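Local coordinates for protein hydrolase, alpha/beta hydrolase FOLD family (Staphylococcus aureus, PDB 2XMZ) that catalyses formation of 2-succinyl-6-hydroxy-2,4-cyclohexadiene-1-carboxylate (SHCHC) in menaquinone biosynthesis, as the lyase MenH of the alpha/beta hydrolase fold, at residues K83-F88 against I106-L111; I112-S117 against T246-D251; P209-A214 against T257-F262; A214-E219 against L239-G244. One frame throughout, in Å; residues are numbered along the deposited sequence.

Contact 1. Residues K83-F88 against I106-L111; sequences KSITLF and IPISNL
Ile85 and Leu87 meet Ile108 to Leu111 where two parallel strands of the alpha/beta hydrolase sheet come side by side, the start and end of a beta-alpha-beta unit whose crossover is helix 92-103. Backbone bonds set the register. Ile85 O takes two donors, Ser109 N at 2.6 Å and Asn110 N at 3.2 Å, and one step further Leu87 N donates to Asn110 O. Bridges pair Thr86 with Asn110 and Leu87 with Leu111. A water near the strand start accepts from Ile85 N and also lies close to Pro107 O, bringing the incoming loop to the strand.

Apolar contacts gather on the face holding Leu87 and Leu111, which helix 92-103 covers through Ala97. Ile108 CG1 lies between its own backbone N and carbonyl carbon (chi1 65°), and CD1 beyond it touches Leu87 CB at 4.1 Å. Near the start of the first strand, Ile85 CD1 meets Ile106 CG2 at 3.8 Å.

The polar side-chain contact is on the opposite face, beneath helix 252-266. Asn110 CG stands beside its backbone N, anti to the carbonyl carbon (chi1 -55°), and ND2 donates to Thr86 OG1 at 3.2 Å, with the hydroxyl oxygen 15° out of the amide plane.

Contact 2. Residues I112-S117 against T246-D251; sequences ILESTS and TIHVED
Glu114 lays its extended side chain alongside Ile247, the two running past each other in opposite directions, with Glu114 CG 3.8 Å from Ile247 CD1. CG is anti to the backbone N (chi1 178°), and the extended chain beyond it brings the carboxylate to the first turn of helix 247-250. There the carboxylate grips His248 twice. OE1 uses its syn lone pair to accept from His248 ND1 at 2.6 Å, a nearly straight bond (166°) lying close to the imidazole plane, while OE2 takes His248 N at 2.8 Å from above the carboxylate plane. Carboxylate and ring planes stand 76° apart. At the N-terminal end of the short helix the carboxylate is probably stabilised by the His248 N-H.

The ring is fixed further by His248 NE2, bonded to Thr31 OG1, and by Thr246 CG2, which lies 3.6 Å above one face and toward the rim. Ile247 CD1 also packs 3.8 Å from Ser115 OG, whose own hydrogen bond is to His245 O. The Glu114-His248 pair thus joins the end of a central strand to the helix that follows His245, the histidine of what is probably a Ser-His-Asp triad with Ser91 and Asp218, as in the alpha/beta hydrolase fold.

Contact 3. Residues P209-A214 against T257-F262; sequences PTLILA and TMILGF
Leu211 CB sits squarely over one face of the Phe262 ring, 3.7 Å from its centroid and 10° off the normal, a CH-pi contact between strand and helix. The leucine and phenylalanine side chains slide past each other in opposite directions, so Leu211 CD2 runs back to Phe262 CB, at 3.8 Å. Phe262 CG is anti to its backbone N (chi1 171°), which carries the ring off the helix toward the strand. At the far end of the ring CZ meets the start of the strand: Pro209 O approaches it at the ring edge, near its plane, at 3.5 Å, and Pro209 CB packs at 4.0 Å.

One helical turn back, Ile259 CD1 fits beside two leucines of the strand, 3.9 Å from Leu213 CD1 and 4.1 Å from Leu211 CD2. Met258 makes a looser touch through CB with Leu213 CD2.

Farther out, the backbone explains the spacing. Strand 210-214 and helix 257-262 run almost antiparallel, at 167°, with axes 10.0 Å apart, so alternate strand residues, Leu211 and Leu213, can meet side chains on successive turns. Neighbouring strands extend the same floor: Ile112 of strand 110-114 touches both Ile259 and Phe262, whereas Met258 reaches Lys238 and Ile240 of strand 235-240. On the reverse face of the sheet, Ile212 meets helix 219-231.

This is the helix-on-sheet layer of the alpha/beta hydrolase fold. With the side chains meeting almost wholly through carbon, apart from carbonyl oxygens such as Pro209 O, its cohesion probably rests mainly on shape and burial, without hydrogen bonds between the two segments.

Contact 4. Residues A214-E219 against L239-G244; sequences AGEYDE and LISATG
Ala214 opens a parallel pairing with Leu239 and Ile240, in which strands 210-215 and 235-240 form the last beta-alpha-beta unit of the alpha/beta hydrolase sheet, crossing over through helix 219-231. Ala214 O receives Ile240 N at 2.9 Å, almost along the C=O axis.

Gly215 follows, with its CA-H aimed at Gly244 O, 3.4 Å away. The loop after the second strand has folded back here, and Thr243 O also lies close, so the glycine fits where a side chain would meet these carbonyls.

At Glu216 the chain leaves the sheet in a type I turn. Its N donates to Ile240 O, which Thr243 OG1 grips from the opposite face of the carbonyl plane. The extended side chain, CG anti to the backbone N (chi1 156°), brings OE2 to Ala242 N at 3.1 Å, met from above the carboxylate plane, a bond to the type II turn that runs from Ile240 to Thr243.

Tyr217 then spreads its ring against that turn. Ala242 CA stands over the face, 3.7 Å from the centroid in a CH-pi contact, and Ala242 CB touches OH at 3.4 Å. The backbone adds Tyr217 N to Thr243 O at 2.9 Å.

Asp218 OD2 bonds to His245 ND1, as expected for the acid of a Ser-His-Asp triad with Ser91. The turn before it and the loop before the histidine are thereby braced together, down to Asp218 CB, which rests 3.7 Å from Gly244 C.

Across one mostly parallel sheet, the four contacts show how chemistry follows place. Contacts 2 and 3 are buried, while contacts 1 and 4 are only partly so, and the loops of contact 4 include exposed residues. Contacts 1 and 4 both pair neighbouring strands of a beta-alpha-beta unit through backbone bonds, yet their nearest atoms are about 9 Å apart. Contacts 1 and 2 share strand 110-114; contacts 3 and 4 share strand 210-215 and Ala214. Carbon packing dominates contact 3, under the C-terminal helix, whereas contact 2 buries a carboxylate bonded to a histidine. Contacts 2 and 4 flank His245 and join directly where Glu250 OE1 meets Gly244 N.

Contact 1. Residues K83-F88 against I106-L111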
# COMPACT_ATOMS: atom_id res chain seq x y z
N LYS A 83 2.82 20.08 -7.94
CA LYS A 83 4.03 19.43 -7.48
C LYS A 83 4.26 18.14 -8.27
O LYS A 83 3.35 17.62 -8.90
CB LYS A 83 3.90 19.05 -6.00
CG LYS A 83 3.49 20.17 -5.05
CD LYS A 83 4.70 20.74 -4.32
CE LYS A 83 5.19 22.02 -4.95
NZ LYS A 83 6.08 22.83 -4.01
N SER A 84 5.47 17.62 -8.21
CA SER A 84 5.73 16.30 -8.75
C SER A 84 5.39 15.24 -7.69
O SER A 84 6.11 15.05 -6.71
CB SER A 84 7.18 16.19 -9.23
OG SER A 84 7.46 17.17 -10.22
N ILE A 85 4.25 14.59 -7.88
CA ILE A 85 3.76 13.61 -6.92
C ILE A 85 4.31 12.22 -7.21
O ILE A 85 4.08 11.66 -8.30
CB ILE A 85 2.21 13.54 -6.91
CG1 ILE A 85 1.61 14.88 -6.45
CG2 ILE A 85 1.71 12.41 -5.98
CD1 ILE A 85 0.17 15.08 -6.87
N THR A 86 4.99 11.66 -6.22
CA THR A 86 5.30 10.23 -6.27
C THR A 86 4.33 9.48 -5.39
O THR A 86 4.26 9.73 -4.18
CB THR A 86 6.73 9.93 -5.79
OG1 THR A 86 7.64 10.64 -6.62
CG2 THR A 86 7.02 8.44 -5.87
N LEU A 87 3.56 8.57 -5.99
CA LEU A 87 2.61 7.80 -5.22
C LEU A 87 3.18 6.45 -4.89
O LEU A 87 3.55 5.68 -5.78
CB LEU A 87 1.29 7.63 -5.97
CG LEU A 87 0.16 6.98 -5.17
CD1 LEU A 87 -0.09 7.73 -3.86
CD2 LEU A 87 -1.11 6.93 -6.02
N PHE A 88 3.26 6.17 -3.60
CA PHE A 88 3.80 4.93 -3.12
C PHE A 88 2.67 4.13 -2.49
O PHE A 88 1.92 4.66 -1.65
CB PHE A 88 4.90 5.18 -2.07
CG PHE A 88 5.37 3.91 -1.39
CD1 PHE A 88 4.64 3.35 -0.33
CD2 PHE A 88 6.53 3.26 -1.80
CE1 PHE A 88 5.04 2.16 0.28
CE2 PHE A 88 6.95 2.07 -1.18
CZ PHE A 88 6.20 1.53 -0.13
N ILE A 106 -5.81 13.33 -10.61
CA ILE A 106 -4.61 14.17 -10.52
C ILE A 106 -3.43 13.34 -11.06
O ILE A 106 -3.15 12.27 -10.54
CB ILE A 106 -4.32 14.63 -9.05
CG1 ILE A 106 -5.55 15.35 -8.42
CG2 ILE A 106 -3.02 15.45 -8.99
CD1 ILE A 106 -6.04 16.59 -9.14
N PRO A 107 -2.77 13.82 -12.12
CA PRO A 107 -1.64 13.05 -12.67
C PRO A 107 -0.48 12.95 -11.66
O PRO A 107 -0.07 13.96 -11.06
CB PRO A 107 -1.20 13.87 -13.89
CG PRO A 107 -2.44 14.71 -14.25
CD PRO A 107 -3.09 15.02 -12.93
N ILE A 108 0.03 11.74 -11.49
CA ILE A 108 1.20 11.53 -10.67
C ILE A 108 2.47 11.64 -11.53
O ILE A 108 2.41 11.53 -12.75
CB ILE A 108 1.10 10.20 -9.90
CG1 ILE A 108 1.09 8.98 -10.84
CG2 ILE A 108 -0.16 10.21 -8.97
CD1 ILE A 108 1.30 7.67 -10.06
N SER A 109 3.60 11.88 -10.88
CA SER A 109 4.87 12.00 -11.55
C SER A 109 5.58 10.66 -11.63
O SER A 109 6.13 10.32 -12.66
CB SER A 109 5.73 13.03 -10.85
OG SER A 109 5.38 14.31 -11.32
N ASN A 110 5.56 9.92 -10.52
CA ASN A 110 6.21 8.60 -10.40
C ASN A 110 5.33 7.66 -9.59
O ASN A 110 4.45 8.10 -8.81
CB ASN A 110 7.56 8.69 -9.66
CG ASN A 110 8.52 9.68 -10.29
OD1 ASN A 110 9.12 9.41 -11.34
ND2 ASN A 110 8.72 10.81 -9.64
N LEU A 111 5.60 6.37 -9.73
CA LEU A 111 4.83 5.36 -9.02
C LEU A 111 5.75 4.39 -8.31
O LEU A 111 6.74 3.94 -8.86
CB LEU A 111 3.91 4.63 -9.99
CG LEU A 111 2.95 3.58 -9.40
CD1 LEU A 111 1.89 4.21 -8.43
CD2 LEU A 111 2.28 2.81 -10.53
O HOH W 1 2.38 14.99 -10.24

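Contact 2. Residues I112-S117 against T246-D251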
# COMPACT_ATOMS: atom_id res chain seq x y z
N ILE A 112 5.43 4.08 -7.05
CA ILE A 112 6.23 3.07 -6.33
C ILE A 112 5.30 2.05 -5.72
O ILE A 112 4.32 2.38 -5.04
CB ILE A 112 7.20 3.64 -5.24
CG1 ILE A 112 8.13 4.68 -5.85
CG2 ILE A 112 8.04 2.51 -4.68
CD1 ILE A 112 8.93 5.54 -4.80
N LEU A 113 5.64 0.79 -5.96
CA LEU A 113 4.82 -0.33 -5.57
C LEU A 113 5.67 -1.31 -4.75
O LEU A 113 6.71 -1.79 -5.22
CB LEU A 113 4.31 -1.04 -6.83
CG LEU A 113 3.55 -0.13 -7.81
CD1 LEU A 113 3.21 -0.92 -9.06
CD2 LEU A 113 2.28 0.43 -7.19
N GLU A 114 5.20 -1.61 -3.54
CA GLU A 114 5.89 -2.54 -2.68
C GLU A 114 4.97 -3.71 -2.41
O GLU A 114 3.87 -3.56 -1.84
CB GLU A 114 6.32 -1.90 -1.36
CG GLU A 114 7.01 -2.91 -0.41
CD GLU A 114 7.07 -2.46 1.04
OE1 GLU A 114 6.60 -1.35 1.36
OE2 GLU A 114 7.56 -3.25 1.88
N SER A 115 5.42 -4.88 -2.82
CA SER A 115 4.71 -6.14 -2.50
C SER A 115 3.21 -6.04 -2.79
O SER A 115 2.38 -6.28 -1.91
CB SER A 115 4.97 -6.50 -1.04
OG SER A 115 6.35 -6.67 -0.81
N THR A 116 2.86 -5.70 -4.02
CA THR A 116 1.44 -5.52 -4.36
C THR A 116 1.08 -6.30 -5.62
O THR A 116 1.92 -7.02 -6.20
CB THR A 116 1.10 -4.01 -4.48
OG1 THR A 116 -0.32 -3.81 -4.45
CG2 THR A 116 1.68 -3.36 -5.76
N SER A 117 -0.17 -6.13 -6.06
CA SER A 117 -0.62 -6.74 -7.30
C SER A 117 -1.71 -5.89 -7.94
O SER A 117 -2.34 -5.04 -7.26
CB SER A 117 -1.13 -8.16 -7.05
OG SER A 117 -2.46 -8.10 -6.61
N THR A 246 6.54 -7.51 3.88
CA THR A 246 6.64 -6.12 4.39
C THR A 246 8.11 -5.70 4.45
O THR A 246 8.70 -5.58 5.53
CB THR A 246 5.97 -5.96 5.76
OG1 THR A 246 4.78 -6.74 5.82
CG2 THR A 246 5.63 -4.49 6.02
N ILE A 247 8.67 -5.47 3.27
CA ILE A 247 10.06 -5.08 3.11
C ILE A 247 10.39 -3.83 3.94
O ILE A 247 11.42 -3.80 4.62
CB ILE A 247 10.42 -4.75 1.66
CG1 ILE A 247 9.93 -5.84 0.69
CG2 ILE A 247 11.95 -4.55 1.53
CD1 ILE A 247 9.92 -5.36 -0.78
N HIS A 248 9.53 -2.81 3.89
CA HIS A 248 9.84 -1.53 4.57
C HIS A 248 10.01 -1.69 6.08
O HIS A 248 10.53 -0.79 6.76
CB HIS A 248 8.83 -0.42 4.20
CG HIS A 248 7.44 -0.60 4.71
ND1 HIS A 248 6.41 -1.06 3.93
CD2 HIS A 248 6.89 -0.32 5.92
CE1 HIS A 248 5.30 -1.11 4.64
NE2 HIS A 248 5.56 -0.65 5.85
N VAL A 249 9.59 -2.83 6.60
CA VAL A 249 9.78 -3.12 8.03
C VAL A 249 10.96 -4.08 8.29
O VAL A 249 11.60 -4.00 9.34
CB VAL A 249 8.49 -3.70 8.64
CG1 VAL A 249 8.75 -4.28 10.00
CG2 VAL A 249 7.45 -2.62 8.76
N GLU A 250 11.22 -4.99 7.35
CA GLU A 250 12.18 -6.07 7.59
C GLU A 250 13.59 -5.61 7.25
O GLU A 250 14.55 -6.02 7.92
CB GLU A 250 11.81 -7.32 6.78
CG GLU A 250 10.46 -7.91 7.16
CD GLU A 250 10.27 -9.34 6.67
OE1 GLU A 250 11.16 -9.88 5.98
OE2 GLU A 250 9.20 -9.91 6.98
N ASP A 251 13.71 -4.78 6.21
CA ASP A 251 14.96 -4.09 5.89
C ASP A 251 14.66 -2.63 5.53
O ASP A 251 14.65 -2.27 4.33
CB ASP A 251 15.68 -4.77 4.74
CG ASP A 251 17.14 -4.38 4.66
OD1 ASP A 251 17.53 -3.37 5.29
OD2 ASP A 251 17.91 -5.11 3.98

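Contact 3. Residues P209-A214 against T257-F262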
# COMPACT_ATOMS: atom_id res chain seq x y z
N PRO A 209 7.54 6.92 -14.60
CA PRO A 209 8.55 6.03 -14.04
C PRO A 209 7.98 5.28 -12.83
O PRO A 209 7.37 5.88 -11.96
CB PRO A 209 9.66 6.99 -13.62
CG PRO A 209 9.52 8.16 -14.62
CD PRO A 209 8.05 8.28 -14.86
N THR A 210 8.20 3.96 -12.80
CA THR A 210 7.62 3.09 -11.76
C THR A 210 8.71 2.23 -11.15
O THR A 210 9.50 1.59 -11.88
CB THR A 210 6.49 2.22 -12.34
OG1 THR A 210 5.45 3.07 -12.84
CG2 THR A 210 5.88 1.28 -11.29
N LEU A 211 8.81 2.26 -9.82
CA LEU A 211 9.71 1.35 -9.11
C LEU A 211 8.85 0.25 -8.49
O LEU A 211 7.90 0.53 -7.81
CB LEU A 211 10.46 2.07 -7.99
CG LEU A 211 11.38 1.22 -7.10
CD1 LEU A 211 12.61 0.64 -7.88
CD2 LEU A 211 11.84 2.02 -5.89
N ILE A 212 9.21 -1.00 -8.76
CA ILE A 212 8.51 -2.14 -8.17
C ILE A 212 9.44 -2.91 -7.23
O ILE A 212 10.57 -3.25 -7.60
CB ILE A 212 7.94 -3.07 -9.27
CG1 ILE A 212 6.93 -2.30 -10.13
CG2 ILE A 212 7.33 -4.32 -8.65
CD1 ILE A 212 6.75 -2.83 -11.57
N LEU A 213 8.97 -3.14 -6.01
CA LEU A 213 9.75 -3.82 -4.99
C LEU A 213 9.00 -5.07 -4.56
O LEU A 213 7.78 -5.04 -4.37
CB LEU A 213 10.00 -2.91 -3.78
CG LEU A 213 10.60 -1.52 -4.06
CD1 LEU A 213 10.66 -0.69 -2.80
CD2 LEU A 213 11.98 -1.62 -4.67
N ALA A 214 9.73 -6.17 -4.44
CA ALA A 214 9.19 -7.40 -3.86
C ALA A 214 10.26 -8.00 -2.96
O ALA A 214 11.44 -7.74 -3.15
CB ALA A 214 8.80 -8.38 -4.97
N THR A 257 16.97 3.31 0.95
CA THR A 257 18.01 3.52 -0.07
C THR A 257 17.44 3.34 -1.48
O THR A 257 17.71 4.16 -2.35
CB THR A 257 19.17 2.55 0.14
OG1 THR A 257 19.69 2.73 1.46
CG2 THR A 257 20.28 2.78 -0.89
N MET A 258 16.65 2.28 -1.68
CA MET A 258 16.03 2.03 -2.99
C MET A 258 15.10 3.17 -3.40
O MET A 258 15.10 3.57 -4.56
CB MET A 258 15.28 0.70 -3.04
CG MET A 258 16.14 -0.58 -3.01
SD MET A 258 17.42 -0.75 -4.27
CE MET A 258 18.82 0.07 -3.48
N ILE A 259 14.33 3.70 -2.45
CA ILE A 259 13.37 4.76 -2.78
C ILE A 259 14.10 6.05 -3.13
O ILE A 259 13.83 6.66 -4.17
CB ILE A 259 12.41 5.03 -1.61
CG1 ILE A 259 11.74 3.74 -1.12
CG2 ILE A 259 11.35 6.08 -2.01
CD1 ILE A 259 10.77 3.13 -2.08
N LEU A 260 15.03 6.45 -2.27
CA LEU A 260 15.81 7.66 -2.45
C LEU A 260 16.56 7.66 -3.78
O LEU A 260 16.60 8.67 -4.46
CB LEU A 260 16.78 7.86 -1.28
CG LEU A 260 16.19 8.24 0.09
CD1 LEU A 260 17.26 8.07 1.18
CD2 LEU A 260 15.65 9.66 0.11
N GLY A 261 17.12 6.50 -4.14
CA GLY A 261 17.89 6.36 -5.38
C GLY A 261 17.01 6.47 -6.62
O GLY A 261 17.42 7.07 -7.62
N PHE A 262 15.83 5.87 -6.56
CA PHE A 262 14.81 6.00 -7.61
C PHE A 262 14.40 7.46 -7.71
O PHE A 262 14.53 8.07 -8.78
CB PHE A 262 13.58 5.13 -7.28
CG PHE A 262 12.38 5.35 -8.18
CD1 PHE A 262 12.37 4.89 -9.50
CD2 PHE A 262 11.24 6.01 -7.70
CE1 PHE A 262 11.22 5.09 -10.33
CE2 PHE A 262 10.10 6.21 -8.51
CZ PHE A 262 10.09 5.73 -9.83

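Contact 4. Residues A214-E219 against L239-G244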
# COMPACT_ATOMS: atom_id res chain seq x y z
N ALA A 214 9.73 -6.17 -4.44
CA ALA A 214 9.19 -7.40 -3.86
C ALA A 214 10.26 -8.00 -2.96
O ALA A 214 11.44 -7.74 -3.15
CB ALA A 214 8.80 -8.38 -4.97
N GLY A 215 9.86 -8.80 -1.98
CA GLY A 215 10.81 -9.41 -1.08
C GLY A 215 11.14 -10.79 -1.58
O GLY A 215 10.25 -11.53 -1.96
N GLU A 216 12.42 -11.13 -1.57
CA GLU A 216 12.94 -12.38 -2.11
C GLU A 216 12.29 -13.64 -1.52
O GLU A 216 12.03 -14.59 -2.25
CB GLU A 216 14.45 -12.37 -1.95
CG GLU A 216 15.13 -13.70 -1.91
CD GLU A 216 16.61 -13.53 -1.95
OE1 GLU A 216 17.14 -13.39 -3.08
OE2 GLU A 216 17.24 -13.52 -0.86
N TYR A 217 11.99 -13.61 -0.21
CA TYR A 217 11.29 -14.72 0.45
C TYR A 217 9.82 -14.79 0.05
O TYR A 217 9.16 -15.79 0.29
CB TYR A 217 11.36 -14.62 1.97
CG TYR A 217 12.76 -14.71 2.53
CD1 TYR A 217 13.78 -15.34 1.83
CD2 TYR A 217 13.06 -14.18 3.79
CE1 TYR A 217 15.06 -15.41 2.34
CE2 TYR A 217 14.33 -14.26 4.31
CZ TYR A 217 15.33 -14.87 3.59
OH TYR A 217 16.59 -14.94 4.13
N ASP A 218 9.30 -13.73 -0.56
CA ASP A 218 7.89 -13.64 -0.83
C ASP A 218 7.66 -14.04 -2.32
O ASP A 218 7.36 -13.21 -3.19
CB ASP A 218 7.41 -12.23 -0.44
CG ASP A 218 5.94 -12.02 -0.65
OD1 ASP A 218 5.19 -13.00 -0.85
OD2 ASP A 218 5.54 -10.83 -0.66
N GLU A 219 7.78 -15.34 -2.57
CA GLU A 219 7.73 -15.89 -3.93
C GLU A 219 6.54 -15.40 -4.76
O GLU A 219 6.71 -14.99 -5.90
CB GLU A 219 7.74 -17.43 -3.88
CG GLU A 219 6.55 -18.09 -3.11
CD GLU A 219 6.28 -17.53 -1.70
OE1 GLU A 219 7.08 -17.75 -0.77
OE2 GLU A 219 5.23 -16.88 -1.52
N LEU A 239 14.32 -6.71 -6.44
CA LEU A 239 14.14 -7.78 -5.48
C LEU A 239 14.98 -7.48 -4.26
O LEU A 239 16.18 -7.24 -4.39
CB LEU A 239 14.61 -9.10 -6.09
CG LEU A 239 13.52 -9.94 -6.73
CD1 LEU A 239 14.07 -11.03 -7.65
CD2 LEU A 239 12.72 -10.55 -5.59
N ILE A 240 14.37 -7.49 -3.09
CA ILE A 240 15.09 -7.18 -1.87
C ILE A 240 15.44 -8.47 -1.14
O ILE A 240 14.55 -9.19 -0.68
CB ILE A 240 14.31 -6.18 -0.96
CG1 ILE A 240 13.72 -5.01 -1.80
CG2 ILE A 240 15.21 -5.67 0.17
CD1 ILE A 240 14.74 -4.12 -2.51
N SER A 241 16.75 -8.74 -1.08
CA SER A 241 17.31 -9.93 -0.43
C SER A 241 16.77 -10.16 0.97
O SER A 241 16.61 -9.22 1.73
CB SER A 241 18.83 -9.78 -0.31
OG SER A 241 19.42 -9.66 -1.58
N ALA A 242 16.53 -11.42 1.30
CA ALA A 242 16.30 -11.84 2.68
C ALA A 242 15.14 -11.14 3.38
O ALA A 242 15.14 -11.03 4.61
CB ALA A 242 17.61 -11.73 3.52
N THR A 243 14.15 -10.67 2.61
CA THR A 243 12.93 -10.10 3.19
C THR A 243 11.69 -10.77 2.63
O THR A 243 11.71 -11.30 1.53
CB THR A 243 12.79 -8.56 2.94
OG1 THR A 243 12.88 -8.28 1.54
CG2 THR A 243 13.85 -7.78 3.70
N GLY A 244 10.61 -10.72 3.41
CA GLY A 244 9.31 -11.17 2.95
C GLY A 244 8.44 -10.05 2.43
O GLY A 244 8.91 -9.14 1.72